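Local coordinates for Rv3651-like N-terminal domain-containing protein (Mycobacterium tuberculosis, PDB 4Q6U), which is of unknown function but is a triple sensor-domain protein, with one GAF-like and two PAS-like domains, and probably senses a signal, at residues B[157-165]-B[245-255]; B[310-318]-B[329-340]. All blocks are in the same frame, centred on the assembly; numbering follows the deposited sequence.

Interaction 1. Residues B[157-165]-B[245-255]; sequences ETQVLAMAV and LVDLKTWTLLK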
loop_
_atom_site.group_PDB
_atom_site.type_symbol
_atom_site.label_atom_id
_atom_site.label_comp_id
_atom_site.label_asym_id
_atom_site.label_seq_id
_atom_site.Cartn_x
_atom_site.Cartn_y
_atom_site.Cartn_z
ATOM N N GLU B 157 -6.582 6.336 -3.728
ATOM C CA GLU B 157 -7.142 6.162 -5.066
ATOM C C GLU B 157 -8.277 5.125 -5.040
ATOM O O GLU B 157 -9.209 5.191 -5.840
ATOM C CB GLU B 157 -6.058 5.753 -6.075
ATOM C CG GLU B 157 -6.552 5.743 -7.542
ATOM C CD GLU B 157 -5.433 5.968 -8.548
ATOM O OE1 GLU B 157 -4.253 5.964 -8.147
ATOM O OE2 GLU B 157 -5.728 6.153 -9.747
ATOM N N THR B 158 -8.200 4.177 -4.110
ATOM C CA THR B 158 -9.272 3.202 -3.920
ATOM C C THR B 158 -10.601 3.902 -3.634
ATOM O O THR B 158 -11.652 3.510 -4.147
ATOM C CB THR B 158 -8.945 2.221 -2.759
ATOM O OG1 THR B 158 -7.723 1.521 -3.044
ATOM C CG2 THR B 158 -10.071 1.211 -2.567
ATOM N N GLN B 159 -10.545 4.942 -2.810
ATOM C CA GLN B 159 -11.739 5.698 -2.449
ATOM C C GLN B 159 -12.257 6.515 -3.615
ATOM O O GLN B 159 -13.458 6.747 -3.725
ATOM C CB GLN B 159 -11.463 6.616 -1.258
ATOM C CG GLN B 159 -11.807 5.990 0.075
ATOM C CD GLN B 159 -11.073 4.690 0.289
ATOM O OE1 GLN B 159 -9.844 4.646 0.239
ATOM N NE2 GLN B 159 -11.823 3.614 0.511
ATOM N N VAL B 160 -11.360 6.956 -4.490
ATOM C CA VAL B 160 -11.798 7.684 -5.683
ATOM C C VAL B 160 -12.585 6.748 -6.585
ATOM O O VAL B 160 -13.672 7.076 -7.056
ATOM C CB VAL B 160 -10.615 8.281 -6.473
ATOM C CG1 VAL B 160 -11.096 8.850 -7.820
ATOM C CG2 VAL B 160 -9.906 9.349 -5.660
ATOM N N LEU B 161 -12.025 5.568 -6.826
ATOM C CA LEU B 161 -12.683 4.592 -7.672
ATOM C C LEU B 161 -13.990 4.137 -7.035
ATOM O O LEU B 161 -14.990 3.953 -7.717
ATOM C CB LEU B 161 -11.752 3.400 -7.923
ATOM C CG LEU B 161 -10.429 3.728 -8.612
ATOM C CD1 LEU B 161 -9.412 2.555 -8.488
ATOM C CD2 LEU B 161 -10.648 4.082 -10.077
ATOM N N ALA B 162 -13.973 3.957 -5.719
ATOM C CA ALA B 162 -15.170 3.566 -4.985
ATOM C C ALA B 162 -16.245 4.627 -5.147
ATOM O O ALA B 162 -17.398 4.310 -5.431
ATOM C CB ALA B 162 -14.858 3.353 -3.499
HETATM N N MSE B 163 -15.845 5.883 -4.964
HETATM C CA MSE B 163 -16.722 7.041 -5.164
HETATM C C MSE B 163 -17.423 6.938 -6.521
HETATM O O MSE B 163 -18.613 7.217 -6.634
HETATM C CB MSE B 163 -15.905 8.345 -5.049
HETATM C CG MSE B 163 -16.683 9.665 -5.204
HETATM SE SE MSE B 163 -15.639 11.330 -4.904
HETATM C CE MSE B 163 -15.334 11.186 -2.967
ATOM N N ALA B 164 -16.697 6.474 -7.535
ATOM C CA ALA B 164 -17.204 6.477 -8.904
ATOM C C ALA B 164 -18.156 5.328 -9.285
ATOM O O ALA B 164 -19.051 5.530 -10.104
ATOM C CB ALA B 164 -16.034 6.504 -9.869
ATOM N N VAL B 165 -17.980 4.132 -8.722
ATOM C CA VAL B 165 -18.751 2.970 -9.203
ATOM C C VAL B 165 -20.054 2.732 -8.445
ATOM O O VAL B 165 -21.032 2.222 -8.998
ATOM C CB VAL B 165 -17.937 1.656 -9.127
ATOM C CG1 VAL B 165 -16.890 1.619 -10.207
ATOM C CG2 VAL B 165 -17.313 1.489 -7.754
ATOM N N LEU B 245 -9.372 -0.529 -15.118
ATOM C CA LEU B 245 -10.490 -0.721 -14.216
ATOM C C LEU B 245 -11.720 -0.111 -14.857
ATOM O O LEU B 245 -11.638 0.959 -15.459
ATOM C CB LEU B 245 -10.222 -0.094 -12.857
ATOM C CG LEU B 245 -9.032 -0.710 -12.116
ATOM C CD1 LEU B 245 -8.703 0.117 -10.896
ATOM C CD2 LEU B 245 -9.380 -2.139 -11.723
ATOM N N VAL B 246 -12.851 -0.800 -14.744
ATOM C CA VAL B 246 -14.091 -0.319 -15.339
ATOM C C VAL B 246 -15.266 -0.438 -14.371
ATOM O O VAL B 246 -15.231 -1.244 -13.435
ATOM C CB VAL B 246 -14.437 -1.088 -16.636
ATOM C CG1 VAL B 246 -13.224 -1.166 -17.551
ATOM C CG2 VAL B 246 -14.970 -2.480 -16.315
ATOM N N ASP B 247 -16.297 0.382 -14.582
ATOM C CA ASP B 247 -17.553 0.201 -13.870
ATOM C C ASP B 247 -18.282 -0.962 -14.524
ATOM O O ASP B 247 -18.607 -0.921 -15.710
ATOM C CB ASP B 247 -18.409 1.478 -13.886
ATOM C CG ASP B 247 -19.647 1.379 -12.988
ATOM O OD1 ASP B 247 -20.261 0.299 -12.916
ATOM O OD2 ASP B 247 -20.018 2.389 -12.350
ATOM N N LEU B 248 -18.521 -2.004 -13.740
ATOM C CA LEU B 248 -19.142 -3.225 -14.235
ATOM C C LEU B 248 -20.540 -3.005 -14.825
ATOM O O LEU B 248 -20.876 -3.553 -15.878
ATOM C CB LEU B 248 -19.198 -4.252 -13.103
ATOM C CG LEU B 248 -17.819 -4.826 -12.764
ATOM C CD1 LEU B 248 -17.858 -5.719 -11.527
ATOM C CD2 LEU B 248 -17.280 -5.593 -13.968
ATOM N N LYS B 249 -21.338 -2.182 -14.150
ATOM C CA LYS B 249 -22.716 -1.926 -14.552
ATOM C C LYS B 249 -22.817 -1.160 -15.874
ATOM O O LYS B 249 -23.665 -1.460 -16.710
ATOM C CB LYS B 249 -23.445 -1.149 -13.449
ATOM N N THR B 250 -21.937 -0.183 -16.066
ATOM C CA THR B 250 -22.085 0.757 -17.172
ATOM C C THR B 250 -20.994 0.653 -18.241
ATOM O O THR B 250 -21.105 1.271 -19.299
ATOM C CB THR B 250 -22.105 2.200 -16.643
ATOM O OG1 THR B 250 -20.910 2.448 -15.893
ATOM C CG2 THR B 250 -23.309 2.417 -15.735
ATOM N N TRP B 251 -19.955 -0.133 -17.951
ATOM C CA TRP B 251 -18.731 -0.211 -18.758
ATOM C C TRP B 251 -17.993 1.136 -18.829
ATOM O O TRP B 251 -17.230 1.397 -19.758
ATOM C CB TRP B 251 -19.019 -0.724 -20.176
ATOM C CG TRP B 251 -17.800 -1.345 -20.797
ATOM C CD1 TRP B 251 -16.996 -0.802 -21.760
ATOM C CD2 TRP B 251 -17.222 -2.616 -20.460
ATOM N NE1 TRP B 251 -15.960 -1.662 -22.051
ATOM C CE2 TRP B 251 -16.077 -2.782 -21.269
ATOM C CE3 TRP B 251 -17.563 -3.629 -19.557
ATOM C CZ2 TRP B 251 -15.273 -3.924 -21.204
ATOM C CZ3 TRP B 251 -16.763 -4.766 -19.494
ATOM C CH2 TRP B 251 -15.631 -4.901 -20.311
ATOM N N THR B 252 -18.223 1.989 -17.841
ATOM C CA THR B 252 -17.496 3.244 -17.757
ATOM C C THR B 252 -16.023 2.957 -17.470
ATOM O O THR B 252 -15.700 2.165 -16.581
ATOM C CB THR B 252 -18.073 4.158 -16.666
ATOM O OG1 THR B 252 -19.423 4.504 -16.995
ATOM C CG2 THR B 252 -17.238 5.431 -16.532
ATOM N N LEU B 253 -15.131 3.570 -18.239
ATOM C CA LEU B 253 -13.699 3.376 -18.031
ATOM C C LEU B 253 -13.211 4.240 -16.864
ATOM O O LEU B 253 -13.459 5.454 -16.834
ATOM C CB LEU B 253 -12.938 3.710 -19.311
ATOM C CG LEU B 253 -11.424 3.540 -19.314
ATOM C CD1 LEU B 253 -11.029 2.081 -19.126
ATOM C CD2 LEU B 253 -10.869 4.089 -20.619
ATOM N N LEU B 254 -12.529 3.617 -15.903
ATOM C CA LEU B 254 -12.102 4.330 -14.691
ATOM C C LEU B 254 -10.616 4.669 -14.675
ATOM O O LEU B 254 -10.234 5.803 -14.369
ATOM C CB LEU B 254 -12.425 3.507 -13.445
ATOM C CG LEU B 254 -13.862 3.024 -13.263
ATOM C CD1 LEU B 254 -13.933 2.093 -12.068
ATOM C CD2 LEU B 254 -14.838 4.198 -13.102
ATOM N N LYS B 255 -9.777 3.685 -14.989
ATOM C CA LYS B 255 -8.336 3.860 -14.866
ATOM C C LYS B 255 -7.558 2.897 -15.744
ATOM O O LYS B 255 -7.906 1.723 -15.832
ATOM C CB LYS B 255 -7.892 3.664 -13.412
ATOM C CG LYS B 255 -6.402 3.934 -13.215
ATOM C CD LYS B 255 -5.964 3.682 -11.808
ATOM C CE LYS B 255 -4.478 3.924 -11.667
ATOM N NZ LYS B 255 -4.114 5.364 -11.493
HETATM O O HOH W 1 -18.539 5.369 -12.487
HETATM O O HOH W 2 -22.503 3.129 -11.336
#
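Glu-157 and Lys-255 form the charged end of a contact that runs along helix 157-165 of the middle domain and the hairpin 245-255 of the C-terminal PAS-like domain. Lys-255 NZ donates to Glu-157 OE2 at 2.5 Å, a salt bridge that meets the oxygen on its syn side, 27° out of the carboxylate plane. The lysine chain is extended as far as CE and turns only at its last torsion (chi4 82°), which swings NZ onto the carboxylate. NZ also donates to the carbonyls of Pro-149 and Glu-152, while Glu-157 OE1 accepts from the backbone of Asn-154, so both ends of the bridge have further partners. Next along the helix, Leu-161 divides its two methyls: CD1 presses on Leu-245 CD1 at a tight 3.5 Å, and CD2 rests 3.9 Å from Leu-254 CB. A classic beta bulge, in which Leu-254 and Lys-255 both face Leu-245, lets these consecutive residues both turn toward the helix. The side chains of Leu-254 and Val-165 then cross at about a right angle, CD1 of the leucine 3.5 Å from CG1 of the valine. At the helix's last turn water adds to the direct contacts, donating to Val-165 O (2.9 Å) and to Asp-247 OD2 (2.8 Å). The other carboxylate oxygen, Asp-247 OD1, accepts from Lys-249 N at 3.0 Å, an Asx turn that holds the aspartate within its own loop. Leu-228 of the second subunit packs on Glu-157 and Leu-161. The chemistry is thus split: a buried ion pair whose charges are met by each other and by nearby backbone groups, an aliphatic middle, and a water between Val-165 O and the Asp-247 carboxylate at the other end.

Interaction 2. Residues B[310-318]-B[329-340]; sequences VPVHVTVNR and LVALRLPTDEEL
The antiparallel beta hairpin of strands 309-320 and 325-333, part of the C-terminal PAS-like sheet, brings His-313 beside Arg-333 and Val-314 beside Leu-332. Three hydrogen-bonded pairs, His-313 with Arg-333, Thr-315 with Ala-331 and Asn-317 with Leu-329, set the register; in the first, His-313 N reaches Arg-333 O at 2.7 Å. On the face carrying His-313 and Arg-333, the guanidinium lies flat on the imidazole, with centres 3.7 Å apart and planes at 8°, and NH2 sits over the ring. Arg-333 CG takes the tight place between its backbone N and carbonyl carbon (chi1 67°), and the chain then extends so that the guanidinium runs alongside the histidine. What fixes its rotation is Glu-339: NH1 and NH2 grip the two carboxylate oxygens end-on in the guanidinium plane, NH2 to OE2 at 2.6 Å with a nearly straight bond (178°). Leu-334 O takes a second hydrogen of NH1. Glu-339 OE1 also accepts from Thr-336 N, and Thr-336 OG1 takes the bond from Glu-339 N (3.0 Å), a capping box at the start of helix 337-343. A water at the imidazole edge joins His-313 ND1 (2.7 Å) to Thr-315 OG1 and Ala-331 O, while OG1 is also hydrogen-bonded to Ser-297. The other face is aliphatic: Val-314 sends CG1 to Val-330 CG1 and CG2 to Leu-332 CD2, 3.5 Å away in both cases. Past the end of strand 325-333, Leu-340 CD2 of the helix comes 3.6 Å from Pro-311 CB, bringing the helix against the hairpin. Strand 296-303 flanks 309-320 and strand 242-246 flanks 325-333, whereas helix 337-343 lies just past the end of strand 325-333.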
loop_
_atom_site.group_PDB
_atom_site.type_symbol
_atom_site.label_atom_id
_atom_site.label_comp_id
_atom_site.label_asym_id
_atom_site.label_seq_id
_atom_site.Cartn_x
_atom_site.Cartn_y
_atom_site.Cartn_z
ATOM N N VAL B 310 -14.886 -2.451 -33.585
ATOM C CA VAL B 310 -13.625 -3.177 -33.567
ATOM C C VAL B 310 -13.714 -4.304 -32.545
ATOM O O VAL B 310 -14.005 -4.052 -31.380
ATOM C CB VAL B 310 -12.439 -2.238 -33.226
ATOM C CG1 VAL B 310 -11.195 -3.034 -32.898
ATOM C CG2 VAL B 310 -12.177 -1.284 -34.388
ATOM N N PRO B 311 -13.495 -5.554 -32.985
ATOM C CA PRO B 311 -13.507 -6.686 -32.049
ATOM C C PRO B 311 -12.309 -6.654 -31.112
ATOM O O PRO B 311 -11.181 -6.512 -31.565
ATOM C CB PRO B 311 -13.456 -7.915 -32.972
ATOM C CG PRO B 311 -12.893 -7.406 -34.261
ATOM C CD PRO B 311 -13.375 -5.989 -34.387
ATOM N N VAL B 312 -12.563 -6.764 -29.816
ATOM C CA VAL B 312 -11.498 -6.724 -28.813
ATOM C C VAL B 312 -11.701 -7.872 -27.854
ATOM O O VAL B 312 -12.814 -8.081 -27.369
ATOM C CB VAL B 312 -11.479 -5.407 -28.006
ATOM C CG1 VAL B 312 -10.476 -5.500 -26.821
ATOM C CG2 VAL B 312 -11.180 -4.205 -28.909
ATOM N N HIS B 313 -10.634 -8.616 -27.577
ATOM C CA HIS B 313 -10.726 -9.718 -26.634
ATOM C C HIS B 313 -10.596 -9.182 -25.209
ATOM O O HIS B 313 -9.607 -8.533 -24.855
ATOM C CB HIS B 313 -9.659 -10.774 -26.910
ATOM C CG HIS B 313 -9.758 -11.967 -26.008
ATOM N ND1 HIS B 313 -9.235 -11.977 -24.732
ATOM C CD2 HIS B 313 -10.333 -13.177 -26.193
ATOM C CE1 HIS B 313 -9.477 -13.151 -24.174
ATOM N NE2 HIS B 313 -10.142 -13.896 -25.037
ATOM N N VAL B 314 -11.607 -9.475 -24.400
ATOM C CA VAL B 314 -11.739 -8.914 -23.066
ATOM C C VAL B 314 -11.731 -10.011 -22.004
ATOM O O VAL B 314 -12.462 -10.994 -22.122
ATOM C CB VAL B 314 -13.037 -8.108 -22.957
ATOM C CG1 VAL B 314 -13.280 -7.681 -21.545
ATOM C CG2 VAL B 314 -12.994 -6.901 -23.892
ATOM N N THR B 315 -10.896 -9.844 -20.979
ATOM C CA THR B 315 -10.859 -10.768 -19.842
ATOM C C THR B 315 -11.115 -9.985 -18.549
ATOM O O THR B 315 -10.445 -8.989 -18.272
ATOM C CB THR B 315 -9.523 -11.519 -19.772
ATOM O OG1 THR B 315 -9.369 -12.318 -20.950
ATOM C CG2 THR B 315 -9.461 -12.421 -18.533
ATOM N N VAL B 316 -12.100 -10.429 -17.773
ATOM C CA VAL B 316 -12.658 -9.610 -16.700
ATOM C C VAL B 316 -12.620 -10.297 -15.349
ATOM O O VAL B 316 -13.047 -11.444 -15.221
ATOM C CB VAL B 316 -14.122 -9.233 -16.994
ATOM C CG1 VAL B 316 -14.554 -8.063 -16.130
ATOM C CG2 VAL B 316 -14.291 -8.886 -18.445
ATOM N N ASN B 317 -12.100 -9.589 -14.347
ATOM C CA ASN B 317 -12.139 -10.051 -12.961
ATOM C C ASN B 317 -12.854 -9.019 -12.104
ATOM O O ASN B 317 -12.802 -7.834 -12.396
ATOM C CB ASN B 317 -10.726 -10.303 -12.419
ATOM C CG ASN B 317 -10.074 -11.542 -13.020
ATOM O OD1 ASN B 317 -10.111 -12.623 -12.436
ATOM N ND2 ASN B 317 -9.473 -11.387 -14.192
ATOM N N ARG B 318 -13.528 -9.468 -11.053
ATOM C CA ARG B 318 -14.171 -8.538 -10.133
ATOM C C ARG B 318 -13.202 -8.133 -9.028
ATOM O O ARG B 318 -12.636 -8.992 -8.366
ATOM C CB ARG B 318 -15.422 -9.161 -9.524
ATOM C CG ARG B 318 -16.216 -8.210 -8.657
ATOM C CD ARG B 318 -17.518 -8.842 -8.182
ATOM N NE ARG B 318 -17.300 -9.816 -7.117
ATOM C CZ ARG B 318 -18.255 -10.588 -6.608
ATOM N NH1 ARG B 318 -19.495 -10.504 -7.072
ATOM N NH2 ARG B 318 -17.972 -11.444 -5.637
ATOM N N LEU B 329 -11.759 -5.464 -13.265
ATOM C CA LEU B 329 -10.421 -5.450 -13.822
ATOM C C LEU B 329 -10.513 -6.086 -15.194
ATOM O O LEU B 329 -10.817 -7.274 -15.316
ATOM C CB LEU B 329 -9.425 -6.209 -12.948
ATOM C CG LEU B 329 -8.091 -6.462 -13.652
ATOM C CD1 LEU B 329 -7.377 -5.146 -13.898
ATOM C CD2 LEU B 329 -7.216 -7.431 -12.876
ATOM N N VAL B 330 -10.264 -5.294 -16.225
ATOM C CA VAL B 330 -10.395 -5.781 -17.582
ATOM C C VAL B 330 -9.043 -5.839 -18.275
ATOM O O VAL B 330 -8.272 -4.891 -18.197
ATOM C CB VAL B 330 -11.356 -4.880 -18.397
ATOM C CG1 VAL B 330 -11.367 -5.304 -19.828
ATOM C CG2 VAL B 330 -12.761 -4.946 -17.815
ATOM N N ALA B 331 -8.757 -6.960 -18.936
ATOM C CA ALA B 331 -7.554 -7.092 -19.752
ATOM C C ALA B 331 -7.928 -7.072 -21.230
ATOM O O ALA B 331 -8.648 -7.940 -21.701
ATOM C CB ALA B 331 -6.803 -8.368 -19.408
ATOM N N LEU B 332 -7.428 -6.081 -21.954
ATOM C CA LEU B 332 -7.807 -5.883 -23.350
ATOM C C LEU B 332 -6.707 -6.225 -24.325
ATOM O O LEU B 332 -5.586 -5.747 -24.194
ATOM C CB LEU B 332 -8.206 -4.436 -23.582
ATOM C CG LEU B 332 -9.259 -3.892 -22.638
ATOM C CD1 LEU B 332 -9.271 -2.391 -22.766
ATOM C CD2 LEU B 332 -10.570 -4.456 -23.081
ATOM N N ARG B 333 -7.050 -6.999 -25.343
ATOM C CA ARG B 333 -6.114 -7.286 -26.411
ATOM C C ARG B 333 -6.845 -7.622 -27.713
ATOM O O ARG B 333 -8.047 -7.881 -27.719
ATOM C CB ARG B 333 -5.183 -8.442 -26.012
ATOM C CG ARG B 333 -5.874 -9.801 -25.868
ATOM C CD ARG B 333 -4.853 -10.954 -25.733
ATOM N NE ARG B 333 -5.468 -12.235 -25.360
ATOM C CZ ARG B 333 -6.238 -12.961 -26.163
ATOM N NH1 ARG B 333 -6.506 -12.540 -27.394
ATOM N NH2 ARG B 333 -6.749 -14.111 -25.739
ATOM N N LEU B 334 -6.114 -7.614 -28.818
ATOM C CA LEU B 334 -6.673 -8.041 -30.095
ATOM C C LEU B 334 -7.039 -9.528 -30.061
ATOM O O LEU B 334 -6.288 -10.340 -29.518
ATOM C CB LEU B 334 -5.677 -7.757 -31.219
ATOM C CG LEU B 334 -5.377 -6.268 -31.409
ATOM C CD1 LEU B 334 -4.340 -6.052 -32.499
ATOM C CD2 LEU B 334 -6.661 -5.527 -31.739
ATOM N N PRO B 335 -8.200 -9.895 -30.630
ATOM C CA PRO B 335 -8.579 -11.311 -30.671
ATOM C C PRO B 335 -7.904 -12.032 -31.830
ATOM O O PRO B 335 -7.664 -11.407 -32.861
ATOM C CB PRO B 335 -10.095 -11.264 -30.862
ATOM C CG PRO B 335 -10.319 -10.001 -31.644
ATOM C CD PRO B 335 -9.222 -9.030 -31.248
ATOM N N THR B 336 -7.587 -13.313 -31.649
ATOM C CA THR B 336 -7.014 -14.130 -32.720
ATOM C C THR B 336 -8.069 -14.481 -33.757
ATOM O O THR B 336 -9.266 -14.318 -33.510
ATOM C CB THR B 336 -6.411 -15.441 -32.183
ATOM O OG1 THR B 336 -7.430 -16.191 -31.508
ATOM C CG2 THR B 336 -5.270 -15.158 -31.222
ATOM N N ASP B 337 -7.628 -14.973 -34.914
ATOM C CA ASP B 337 -8.559 -15.411 -35.947
ATOM C C ASP B 337 -9.479 -16.476 -35.363
ATOM O O ASP B 337 -10.688 -16.471 -35.592
ATOM C CB ASP B 337 -7.810 -15.948 -37.169
ATOM N N GLU B 338 -8.887 -17.368 -34.575
ATOM C CA GLU B 338 -9.629 -18.411 -33.885
ATOM C C GLU B 338 -10.690 -17.824 -32.951
ATOM O O GLU B 338 -11.849 -18.246 -32.978
ATOM C CB GLU B 338 -8.667 -19.311 -33.102
ATOM N N GLU B 339 -10.295 -16.844 -32.142
ATOM C CA GLU B 339 -11.204 -16.243 -31.171
ATOM C C GLU B 339 -12.386 -15.558 -31.847
ATOM O O GLU B 339 -13.502 -15.577 -31.327
ATOM C CB GLU B 339 -10.458 -15.249 -30.276
ATOM C CG GLU B 339 -9.951 -15.864 -28.969
ATOM C CD GLU B 339 -8.751 -15.138 -28.393
ATOM O OE1 GLU B 339 -8.247 -14.201 -29.050
ATOM O OE2 GLU B 339 -8.310 -15.508 -27.282
ATOM N N LEU B 340 -12.140 -14.954 -33.004
ATOM C CA LEU B 340 -13.202 -14.275 -33.736
ATOM C C LEU B 340 -14.252 -15.285 -34.188
ATOM O O LEU B 340 -15.449 -15.010 -34.154
ATOM C CB LEU B 340 -12.639 -13.518 -34.939
ATOM C CG LEU B 340 -11.702 -12.342 -34.663
ATOM C CD1 LEU B 340 -10.899 -12.038 -35.915
ATOM C CD2 LEU B 340 -12.491 -11.114 -34.217
HETATM O O HOH W 3 -8.113 -10.435 -22.789
#

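In the fold
Interaction 1 and interaction 2 have centres about 19 Å apart and follow one another along the chain, the first closing before the second opens. They meet in the five-stranded antiparallel sheet of the C-terminal PAS-like domain, where strands 242-246 and 325-333 are neighbours. Direct packing joins them: Val-246 CG2 lies 3.6 Å from Val-330 CG2, and Trp-251 CH2 is 3.8 Å from Val-314 CG1. Interaction 1 brings a helix of the middle domain onto the edge of that sheet formed by strand 253-256 and its neighbour 242-246, whereas interaction 2 lies within the domain, binding its hairpin to the C-terminal helix. Both also touch the second subunit, so this sheet takes part in both interdomain and intersubunit contacts.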